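Local coordinates for protein 4-hydroxybutyrate CoA-transferase (Porphyromonas gingivalis, PDB 3D3U) that probably transfers coenzyme A between acyl-CoA and a carboxylate such as acetate or 4-hydroxybutyrate, at residues Y45-V56 / A69-T79; M160-L168 / V281-P291. All coordinates share one frame; numbering follows the deposited sequence.

Interaction 1: residues Y45-V56 / A69-T79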
loop_
_atom_site.group_PDB
_atom_site.type_symbol
_atom_site.label_atom_id
_atom_site.label_comp_id
_atom_site.label_asym_id
_atom_site.label_seq_id
_atom_site.Cartn_x
_atom_site.Cartn_y
_atom_site.Cartn_z
ATOM N N TYR A 45 -21.572 -15.932 0.708
ATOM C CA TYR A 45 -22.744 -15.747 1.563
ATOM C C TYR A 45 -23.983 -16.576 1.124
ATOM O O TYR A 45 -24.463 -17.459 1.859
ATOM C CB TYR A 45 -23.183 -14.299 1.634
ATOM C CG TYR A 45 -24.182 -14.100 2.698
ATOM C CD1 TYR A 45 -23.771 -13.889 4.022
ATOM C CD2 TYR A 45 -25.542 -14.163 2.436
ATOM C CE1 TYR A 45 -24.676 -13.691 5.060
ATOM C CE2 TYR A 45 -26.462 -14.008 3.471
ATOM C CZ TYR A 45 -26.025 -13.770 4.805
ATOM O OH TYR A 45 -26.924 -13.598 5.877
ATOM N N ARG A 46 -24.517 -16.282 -0.055
ATOM C CA ARG A 46 -25.639 -17.079 -0.520
ATOM C C ARG A 46 -25.408 -18.581 -0.453
ATOM O O ARG A 46 -26.330 -19.286 -0.128
ATOM C CB ARG A 46 -25.956 -16.738 -1.943
ATOM C CG ARG A 46 -26.264 -15.322 -2.161
ATOM C CD ARG A 46 -26.894 -15.125 -3.483
ATOM N NE ARG A 46 -25.853 -15.291 -4.426
ATOM C CZ ARG A 46 -25.084 -14.301 -4.817
ATOM N NH1 ARG A 46 -25.293 -13.035 -4.332
ATOM N NH2 ARG A 46 -24.079 -14.606 -5.695
ATOM N N GLN A 47 -24.215 -19.082 -0.790
ATOM C CA GLN A 47 -23.967 -20.503 -0.863
ATOM C C GLN A 47 -23.474 -21.054 0.440
ATOM O O GLN A 47 -22.983 -22.168 0.426
ATOM C CB GLN A 47 -22.988 -20.882 -1.986
ATOM C CG GLN A 47 -23.478 -20.483 -3.410
ATOM C CD GLN A 47 -24.803 -21.133 -3.831
ATOM O OE1 GLN A 47 -24.920 -22.372 -3.753
ATOM N NE2 GLN A 47 -25.827 -20.309 -4.238
ATOM N N ARG A 48 -23.595 -20.323 1.566
ATOM C CA ARG A 48 -22.980 -20.777 2.864
ATOM C C ARG A 48 -23.286 -22.186 3.379
ATOM O O ARG A 48 -22.468 -22.855 4.039
ATOM C CB ARG A 48 -23.272 -19.829 3.969
ATOM C CG ARG A 48 -24.649 -19.733 4.332
ATOM C CD ARG A 48 -24.850 -18.399 5.066
ATOM N NE ARG A 48 -26.117 -18.221 5.803
ATOM C CZ ARG A 48 -27.095 -17.416 5.435
ATOM N NH1 ARG A 48 -28.173 -17.264 6.185
ATOM N NH2 ARG A 48 -26.974 -16.727 4.333
ATOM N N GLU A 49 -24.462 -22.654 3.001
ATOM C CA GLU A 49 -25.092 -23.793 3.629
ATOM C C GLU A 49 -24.380 -24.955 2.981
ATOM O O GLU A 49 -24.408 -26.044 3.515
ATOM C CB GLU A 49 -26.605 -23.701 3.325
ATOM C CG GLU A 49 -27.102 -22.192 3.057
ATOM C CD GLU A 49 -28.141 -21.623 4.135
ATOM O OE1 GLU A 49 -28.771 -22.494 4.859
ATOM O OE2 GLU A 49 -28.381 -20.350 4.261
ATOM N N LYS A 50 -23.690 -24.711 1.864
ATOM C CA LYS A 50 -22.877 -25.749 1.272
ATOM C C LYS A 50 -21.391 -25.692 1.589
ATOM O O LYS A 50 -20.731 -26.724 1.434
ATOM C CB LYS A 50 -22.914 -25.736 -0.225
ATOM C CG LYS A 50 -24.199 -25.586 -0.759
ATOM C CD LYS A 50 -24.135 -25.654 -2.304
ATOM C CE LYS A 50 -25.520 -25.444 -2.954
ATOM N NZ LYS A 50 -26.562 -26.141 -2.121
ATOM N N LEU A 51 -20.819 -24.535 1.934
ATOM C CA LEU A 51 -19.393 -24.575 2.214
ATOM C C LEU A 51 -19.029 -25.200 3.612
ATOM O O LEU A 51 -19.721 -24.964 4.650
ATOM C CB LEU A 51 -18.758 -23.202 2.078
ATOM C CG LEU A 51 -18.935 -22.234 0.919
ATOM C CD1 LEU A 51 -18.821 -22.962 -0.375
ATOM C CD2 LEU A 51 -20.272 -21.700 1.120
ATOM N N GLU A 52 -17.941 -25.975 3.619
ATOM C CA GLU A 52 -17.466 -26.626 4.829
ATOM C C GLU A 52 -16.237 -25.940 5.406
ATOM O O GLU A 52 -16.429 -24.933 6.025
ATOM C CB GLU A 52 -17.192 -28.082 4.597
ATOM C CG GLU A 52 -18.422 -28.947 4.569
ATOM C CD GLU A 52 -18.750 -29.402 5.962
ATOM O OE1 GLU A 52 -18.004 -30.295 6.468
ATOM O OE2 GLU A 52 -19.741 -28.850 6.552
ATOM N N ASN A 53 -15.003 -26.403 5.269
ATOM C CA ASN A 53 -14.006 -25.754 6.167
ATOM C C ASN A 53 -13.151 -24.744 5.450
ATOM O O ASN A 53 -11.953 -24.971 5.243
ATOM C CB ASN A 53 -13.088 -26.720 6.932
ATOM C CG ASN A 53 -13.857 -27.637 7.834
ATOM O OD1 ASN A 53 -14.653 -27.143 8.626
ATOM N ND2 ASN A 53 -13.682 -28.990 7.693
ATOM N N ILE A 54 -13.738 -23.632 5.056
ATOM C CA ILE A 54 -13.016 -22.839 4.155
ATOM C C ILE A 54 -12.259 -21.782 4.946
ATOM O O ILE A 54 -12.845 -21.098 5.767
ATOM C CB ILE A 54 -13.979 -22.239 3.160
ATOM C CG1 ILE A 54 -15.077 -23.250 2.816
ATOM C CG2 ILE A 54 -13.227 -21.702 2.001
ATOM C CD1 ILE A 54 -14.602 -24.264 1.872
ATOM N N THR A 55 -10.968 -21.643 4.702
ATOM C CA THR A 55 -10.193 -20.598 5.326
ATOM C C THR A 55 -9.973 -19.506 4.331
ATOM O O THR A 55 -9.532 -19.807 3.220
ATOM C CB THR A 55 -8.801 -21.127 5.632
ATOM O OG1 THR A 55 -8.937 -22.199 6.518
ATOM C CG2 THR A 55 -8.036 -20.173 6.479
ATOM N N VAL A 56 -10.204 -18.238 4.693
ATOM C CA VAL A 56 -9.740 -17.205 3.749
ATOM C C VAL A 56 -8.642 -16.313 4.257
ATOM O O VAL A 56 -8.622 -15.942 5.428
ATOM C CB VAL A 56 -10.867 -16.491 2.916
ATOM C CG1 VAL A 56 -12.023 -16.289 3.755
ATOM C CG2 VAL A 56 -10.386 -15.156 2.384
ATOM N N ALA A 69 -19.536 -12.199 8.606
ATOM C CA ALA A 69 -20.913 -12.231 8.994
ATOM C C ALA A 69 -20.835 -13.403 9.913
ATOM O O ALA A 69 -20.213 -14.381 9.558
ATOM C CB ALA A 69 -21.769 -12.547 7.830
ATOM N N PRO A 70 -21.330 -13.264 11.134
ATOM C CA PRO A 70 -21.378 -14.357 12.093
ATOM C C PRO A 70 -21.906 -15.674 11.547
ATOM O O PRO A 70 -21.441 -16.730 11.989
ATOM C CB PRO A 70 -22.312 -13.832 13.206
ATOM C CG PRO A 70 -22.336 -12.421 13.113
ATOM C CD PRO A 70 -21.797 -12.007 11.733
ATOM N N GLU A 71 -22.855 -15.645 10.600
ATOM C CA GLU A 71 -23.480 -16.896 10.056
ATOM C C GLU A 71 -22.524 -17.686 9.178
ATOM O O GLU A 71 -22.723 -18.866 8.896
ATOM C CB GLU A 71 -24.847 -16.633 9.447
ATOM C CG GLU A 71 -25.008 -15.388 8.623
ATOM C CD GLU A 71 -25.169 -14.039 9.362
ATOM O OE1 GLU A 71 -26.259 -13.570 9.474
ATOM O OE2 GLU A 71 -24.244 -13.323 9.752
ATOM N N MET A 72 -21.426 -17.053 8.777
ATOM C CA MET A 72 -20.308 -17.777 8.168
ATOM C C MET A 72 -19.623 -18.740 9.106
ATOM O O MET A 72 -18.886 -19.612 8.642
ATOM C CB MET A 72 -19.273 -16.822 7.693
ATOM C CG MET A 72 -19.849 -15.868 6.683
ATOM S SD MET A 72 -20.939 -16.695 5.557
ATOM C CE MET A 72 -19.958 -17.509 4.292
ATOM N N ARG A 73 -19.856 -18.571 10.412
ATOM C CA ARG A 73 -19.270 -19.469 11.412
ATOM C C ARG A 73 -19.469 -20.936 11.039
ATOM O O ARG A 73 -20.583 -21.408 10.870
ATOM C CB ARG A 73 -19.749 -19.186 12.851
ATOM C CG ARG A 73 -19.333 -20.254 13.819
ATOM C CD ARG A 73 -19.599 -19.902 15.248
ATOM N NE ARG A 73 -18.394 -19.404 15.917
ATOM C CZ ARG A 73 -18.125 -18.125 16.074
ATOM N NH1 ARG A 73 -18.978 -17.233 15.580
ATOM N NH2 ARG A 73 -17.011 -17.726 16.690
ATOM N N SER A 74 -18.343 -21.629 10.947
ATOM C CA SER A 74 -18.218 -23.019 10.538
ATOM C C SER A 74 -18.277 -23.120 9.053
ATOM O O SER A 74 -18.059 -24.212 8.540
ATOM C CB SER A 74 -19.264 -23.926 11.087
ATOM O OG SER A 74 -20.245 -24.137 10.150
ATOM N N HIS A 75 -18.557 -22.034 8.324
ATOM C CA HIS A 75 -18.424 -22.147 6.864
ATOM C C HIS A 75 -17.165 -21.600 6.329
ATOM O O HIS A 75 -16.487 -22.268 5.610
ATOM C CB HIS A 75 -19.660 -21.608 6.144
ATOM C CG HIS A 75 -20.944 -22.188 6.676
ATOM N ND1 HIS A 75 -21.353 -23.469 6.377
ATOM C CD2 HIS A 75 -21.878 -21.664 7.507
ATOM C CE1 HIS A 75 -22.500 -23.692 6.989
ATOM N NE2 HIS A 75 -22.847 -22.608 7.662
ATOM N N VAL A 76 -16.848 -20.368 6.675
ATOM C CA VAL A 76 -15.537 -19.829 6.323
ATOM C C VAL A 76 -15.027 -18.859 7.332
ATOM O O VAL A 76 -15.719 -17.905 7.684
ATOM C CB VAL A 76 -15.472 -19.175 4.951
ATOM C CG1 VAL A 76 -16.787 -18.783 4.488
ATOM C CG2 VAL A 76 -14.539 -17.982 5.012
ATOM N N HIS A 77 -13.800 -19.116 7.768
ATOM C CA HIS A 77 -13.120 -18.266 8.723
ATOM C C HIS A 77 -11.982 -17.542 8.101
ATOM O O HIS A 77 -11.340 -18.119 7.220
ATOM C CB HIS A 77 -12.568 -19.095 9.853
ATOM C CG HIS A 77 -13.633 -19.788 10.638
ATOM N ND1 HIS A 77 -14.977 -19.455 10.522
ATOM C CD2 HIS A 77 -13.561 -20.792 11.542
ATOM C CE1 HIS A 77 -15.683 -20.238 11.311
ATOM N NE2 HIS A 77 -14.845 -21.036 11.958
ATOM N N PRO A 78 -11.689 -16.309 8.555
ATOM C CA PRO A 78 -10.455 -15.594 8.113
ATOM C C PRO A 78 -9.179 -16.041 8.870
ATOM O O PRO A 78 -9.263 -16.402 10.053
ATOM C CB PRO A 78 -10.782 -14.152 8.444
ATOM C CG PRO A 78 -11.667 -14.295 9.731
ATOM C CD PRO A 78 -12.462 -15.517 9.537
ATOM N N THR A 79 -8.034 -16.025 8.193
ATOM C CA THR A 79 -6.764 -16.250 8.888
ATOM C C THR A 79 -5.905 -15.095 8.574
ATOM O O THR A 79 -6.116 -14.355 7.556
ATOM C CB THR A 79 -5.970 -17.501 8.461
ATOM O OG1 THR A 79 -6.452 -17.950 7.201
ATOM C CG2 THR A 79 -6.105 -18.738 9.430
#
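Strands 54-56 and 76-79 pair in parallel at one edge of the six-stranded sheet of the N-terminal domain, with I54 beside V76, T55 beside H77 and V56 beside P78. The backbone bonds alternate between the strands. I54 N donates to H75 O, and H77 N returns to I54 O at 3.0 Å. V56 N then reaches H77 O at 2.8 Å, and T79 N reaches V56 O at 2.8 Å. I54, V56 and V76 point to one face of the sheet. There I54 CB lies 3.9 Å from V76 CB. On the same face V56 CG1 meets V76 CG2.

Before the strands, the H75 side chain bonds the turn that leads into 54-56. Its ND1 donates to L51 O at 2.8 Å in a nearly straight bond of 166°. The acceptor lies in the ring plane, and the donor lies in the carbonyl plane. With CG anti to the carbonyl carbon (chi1 -51°), the ring lies against the backbone of R48, which covers one face. S74 OG covers the opposite face.

Further out, Y45 at the end of helix 38-46 meets the start of 69-79, a short 3-10 segment at 70-72 and the A69 before it. A69 CB sits at the ring edge, 4.2 Å from Y45 CE1. M72 SD approaches the same ring obliquely, 5.3 Å from its centroid, in a Met-aromatic contact. E71 CG lies over one face of the R48 guanidinium, toward its rim, and E49 OE2 over the opposite face. The E49 contact is one of charge alone, since no N-H points at the oxygen.

Strand 27-30 flanks 54-56 on the side away from 76-79, and V28 touches both I54 and V56. Helix 14-21 packs on L51 through V18.

Interaction 2: residues M160-L168 / V281-P291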
loop_
_atom_site.group_PDB
_atom_site.type_symbol
_atom_site.label_atom_id
_atom_site.label_comp_id
_atom_site.label_asym_id
_atom_site.label_seq_id
_atom_site.Cartn_x
_atom_site.Cartn_y
_atom_site.Cartn_z
ATOM N N MET A 160 -12.801 -2.428 -14.242
ATOM C CA MET A 160 -11.398 -2.456 -13.696
ATOM C C MET A 160 -10.486 -1.843 -14.737
ATOM O O MET A 160 -10.499 -2.318 -15.859
ATOM C CB MET A 160 -10.897 -3.898 -13.404
ATOM C CG MET A 160 -9.455 -3.928 -12.875
ATOM S SD MET A 160 -9.242 -3.015 -11.262
ATOM C CE MET A 160 -10.116 -4.000 -10.114
ATOM N N PRO A 161 -9.727 -0.805 -14.408
ATOM C CA PRO A 161 -8.740 -0.223 -15.323
ATOM C C PRO A 161 -7.587 -1.145 -15.723
ATOM O O PRO A 161 -7.237 -2.066 -15.006
ATOM C CB PRO A 161 -8.145 0.940 -14.498
ATOM C CG PRO A 161 -8.503 0.700 -13.203
ATOM C CD PRO A 161 -9.751 -0.067 -13.145
ATOM N N PHE A 162 -6.975 -0.837 -16.839
ATOM C CA PHE A 162 -5.931 -1.630 -17.352
ATOM C C PHE A 162 -4.705 -0.837 -17.144
ATOM O O PHE A 162 -4.567 0.229 -17.745
ATOM C CB PHE A 162 -6.109 -1.834 -18.868
ATOM C CG PHE A 162 -5.222 -2.935 -19.445
ATOM C CD1 PHE A 162 -3.903 -2.669 -19.850
ATOM C CD2 PHE A 162 -5.693 -4.229 -19.568
ATOM C CE1 PHE A 162 -3.078 -3.656 -20.368
ATOM C CE2 PHE A 162 -4.860 -5.218 -20.093
ATOM C CZ PHE A 162 -3.550 -4.910 -20.485
ATOM N N ILE A 163 -3.788 -1.417 -16.379
ATOM C CA ILE A 163 -2.510 -0.840 -16.022
ATOM C C ILE A 163 -1.408 -1.891 -16.199
ATOM O O ILE A 163 -1.589 -3.121 -15.931
ATOM C CB ILE A 163 -2.591 -0.475 -14.554
ATOM C CG1 ILE A 163 -3.837 0.348 -14.284
ATOM C CG2 ILE A 163 -1.284 0.162 -14.034
ATOM C CD1 ILE A 163 -3.808 0.774 -12.923
ATOM N N GLY A 164 -0.234 -1.408 -16.571
ATOM C CA GLY A 164 0.785 -2.259 -17.176
ATOM C C GLY A 164 1.856 -2.445 -16.176
ATOM O O GLY A 164 1.564 -2.366 -14.999
ATOM N N GLY A 165 3.093 -2.622 -16.624
ATOM C CA GLY A 165 4.124 -3.153 -15.762
ATOM C C GLY A 165 3.949 -4.657 -15.632
ATOM O O GLY A 165 3.356 -5.312 -16.496
ATOM N N GLU A 166 4.451 -5.259 -14.574
ATOM C CA GLU A 166 4.367 -6.728 -14.474
ATOM C C GLU A 166 3.057 -7.072 -13.840
ATOM O O GLU A 166 3.041 -7.731 -12.792
ATOM C CB GLU A 166 5.388 -7.228 -13.506
ATOM C CG GLU A 166 6.452 -8.109 -14.010
ATOM C CD GLU A 166 7.001 -8.861 -12.810
ATOM O OE1 GLU A 166 6.194 -9.512 -12.033
ATOM O OE2 GLU A 166 8.246 -8.752 -12.606
ATOM N N ASN A 167 1.968 -6.643 -14.479
ATOM C CA ASN A 167 0.655 -6.650 -13.898
ATOM C C ASN A 167 -0.334 -7.416 -14.749
ATOM O O ASN A 167 -1.528 -7.096 -14.766
ATOM C CB ASN A 167 0.168 -5.211 -13.828
ATOM C CG ASN A 167 -0.843 -5.033 -12.761
ATOM O OD1 ASN A 167 -1.069 -5.971 -11.931
ATOM N ND2 ASN A 167 -1.500 -3.868 -12.767
ATOM N N LEU A 168 0.105 -8.410 -15.500
ATOM C CA LEU A 168 -0.823 -9.059 -16.431
ATOM C C LEU A 168 -1.050 -10.493 -16.037
ATOM O O LEU A 168 -0.203 -11.083 -15.364
ATOM C CB LEU A 168 -0.290 -9.022 -17.851
ATOM C CG LEU A 168 -0.544 -7.776 -18.674
ATOM C CD1 LEU A 168 -0.553 -6.504 -17.830
ATOM C CD2 LEU A 168 0.481 -7.734 -19.843
ATOM N N VAL A 281 -5.927 6.425 -14.330
ATOM C CA VAL A 281 -4.907 5.372 -14.479
ATOM C C VAL A 281 -5.231 4.331 -15.556
ATOM O O VAL A 281 -4.343 3.579 -16.065
ATOM C CB VAL A 281 -4.550 4.741 -13.142
ATOM C CG1 VAL A 281 -4.231 5.913 -12.138
ATOM C CG2 VAL A 281 -5.668 3.720 -12.669
ATOM N N ASN A 282 -6.493 4.306 -15.955
ATOM C CA ASN A 282 -6.837 3.349 -16.944
ATOM C C ASN A 282 -6.026 3.622 -18.201
ATOM O O ASN A 282 -6.019 4.724 -18.711
ATOM C CB ASN A 282 -8.309 3.424 -17.164
ATOM C CG ASN A 282 -8.817 2.298 -18.016
ATOM O OD1 ASN A 282 -8.134 1.308 -18.264
ATOM N ND2 ASN A 282 -10.049 2.439 -18.473
ATOM N N ASN A 283 -5.271 2.612 -18.635
ATOM C CA ASN A 283 -4.648 2.606 -19.978
ATOM C C ASN A 283 -3.752 3.780 -20.044
ATOM O O ASN A 283 -3.918 4.606 -20.911
ATOM C CB ASN A 283 -5.689 2.792 -21.076
ATOM C CG ASN A 283 -6.140 1.508 -21.618
ATOM O OD1 ASN A 283 -5.322 0.682 -22.018
ATOM N ND2 ASN A 283 -7.455 1.285 -21.624
ATOM N N ASN A 284 -2.853 3.914 -19.098
ATOM C CA ASN A 284 -2.018 5.070 -19.171
ATOM C C ASN A 284 -0.555 4.596 -19.096
ATOM O O ASN A 284 -0.125 3.993 -18.130
ATOM C CB ASN A 284 -2.502 6.127 -18.152
ATOM C CG ASN A 284 -1.508 7.171 -17.880
ATOM O OD1 ASN A 284 -0.346 7.089 -18.290
ATOM N ND2 ASN A 284 -1.929 8.166 -17.148
ATOM N N PRO A 285 0.171 4.848 -20.171
ATOM C CA PRO A 285 1.532 4.384 -20.327
ATOM C C PRO A 285 2.366 4.744 -19.120
ATOM O O PRO A 285 3.251 4.068 -18.754
ATOM C CB PRO A 285 2.060 5.243 -21.509
ATOM C CG PRO A 285 0.841 5.571 -22.311
ATOM C CD PRO A 285 -0.251 5.688 -21.306
ATOM N N VAL A 286 2.115 5.847 -18.502
ATOM C CA VAL A 286 3.160 6.315 -17.627
ATOM C C VAL A 286 3.023 5.759 -16.169
ATOM O O VAL A 286 3.830 6.093 -15.227
ATOM C CB VAL A 286 3.233 7.805 -17.651
ATOM C CG1 VAL A 286 2.180 8.407 -16.706
ATOM C CG2 VAL A 286 4.516 8.107 -17.135
ATOM N N ILE A 287 1.995 4.918 -16.018
ATOM C CA ILE A 287 1.700 4.263 -14.769
ATOM C C ILE A 287 1.871 2.788 -14.932
ATOM O O ILE A 287 1.438 2.236 -15.961
ATOM C CB ILE A 287 0.315 4.600 -14.336
ATOM C CG1 ILE A 287 0.390 5.812 -13.394
ATOM C CG2 ILE A 287 -0.337 3.458 -13.584
ATOM C CD1 ILE A 287 -0.469 7.019 -13.814
ATOM N N GLU A 288 2.528 2.178 -13.926
ATOM C CA GLU A 288 2.828 0.766 -13.934
ATOM C C GLU A 288 2.803 0.031 -12.582
ATOM O O GLU A 288 3.339 0.556 -11.540
ATOM C CB GLU A 288 4.160 0.576 -14.591
ATOM C CG GLU A 288 4.049 0.882 -16.071
ATOM C CD GLU A 288 5.406 0.815 -16.741
ATOM O OE1 GLU A 288 6.401 0.859 -16.000
ATOM O OE2 GLU A 288 5.488 0.702 -17.994
ATOM N N CYS A 289 2.238 -1.191 -12.558
ATOM C CA CYS A 289 2.218 -1.885 -11.293
ATOM C C CYS A 289 3.211 -2.961 -11.206
ATOM O O CYS A 289 3.595 -3.527 -12.207
ATOM C CB CYS A 289 0.830 -2.388 -11.025
ATOM S SG CYS A 289 -0.232 -0.977 -10.560
ATOM N N TYR A 290 3.672 -3.203 -10.002
ATOM C CA TYR A 290 4.440 -4.381 -9.737
ATOM C C TYR A 290 4.107 -4.907 -8.375
ATOM O O TYR A 290 3.648 -4.199 -7.469
ATOM C CB TYR A 290 5.883 -4.041 -9.665
ATOM C CG TYR A 290 6.414 -3.497 -10.926
ATOM C CD1 TYR A 290 7.056 -4.316 -11.903
ATOM C CD2 TYR A 290 6.288 -2.138 -11.177
ATOM C CE1 TYR A 290 7.532 -3.762 -13.100
ATOM C CE2 TYR A 290 6.749 -1.583 -12.341
ATOM C CZ TYR A 290 7.355 -2.378 -13.271
ATOM O OH TYR A 290 7.727 -1.655 -14.344
ATOM N N PRO A 291 4.400 -6.160 -8.180
ATOM C CA PRO A 291 4.086 -6.775 -6.917
ATOM C C PRO A 291 4.989 -6.228 -5.811
ATOM O O PRO A 291 6.038 -5.594 -6.070
ATOM C CB PRO A 291 4.398 -8.259 -7.174
ATOM C CG PRO A 291 5.110 -8.383 -8.537
ATOM C CD PRO A 291 5.110 -7.048 -9.136
#
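I163 fills the middle of this contact. Its CD1 meets V281 CG2 at 3.5 Å, and its CG2 meets both I287 CG2 and C289 SG. The CG2 branch is anti to the backbone N and CG1 lies beside it (chi1 -51°), which sends the two branches to different partners.

Polar bonds flank this apolar group. At one end, N282 OD1 accepts from F162 N at 2.8 Å, with the donor above the carbonyl plane of the amide. F162 O in turn accepts from N283 N, so both backbone polar atoms of F162 are engaged. At the other end, C289 N donates to G164 O at 2.8 Å. The return bond from E166 N to C289 O is weak and bent. G165 has positive phi, and its CA passes close to C289 O. E166 CB rests obliquely against the Y290 ring, 3.7 Å from CD1.

N167 lays its amide by C289 CB, and its ND2 is held by G136 O. S134 OG bonds to I163 O. An Asx turn, N284 OD1 to V286 N, shapes the chain ahead of strand 287-289. Y290 also meets the rings of H262 and Y294.

The arrangement is a short, weakly bonded parallel pairing at the sheet edge. It lets 164-165, from the N-terminal family region, extend the mixed sheet formed by residues 212-397 through strand 287-289.

How the interactions relate
Both interactions add a parallel strand at a sheet edge, but to different sheets. Interaction 1 joins elements close in sequence at the rim of the N-terminal sheet. Its centre lies about 27 Å from the centre of the chain, and many of its residues are exposed. The centre of interaction 2 lies about 15 Å from the centre of the chain. It has more buried residues and ties the two family regions together across a long sequence separation. Its backbone pairing is shorter and looser, with one asparagine side chain and an isoleucine adding to the backbone bonds. Interaction 1 relies on regular strand bonds and a histidine. The centres of interactions 1 and 2 are about 33 Å apart, and the two do not touch.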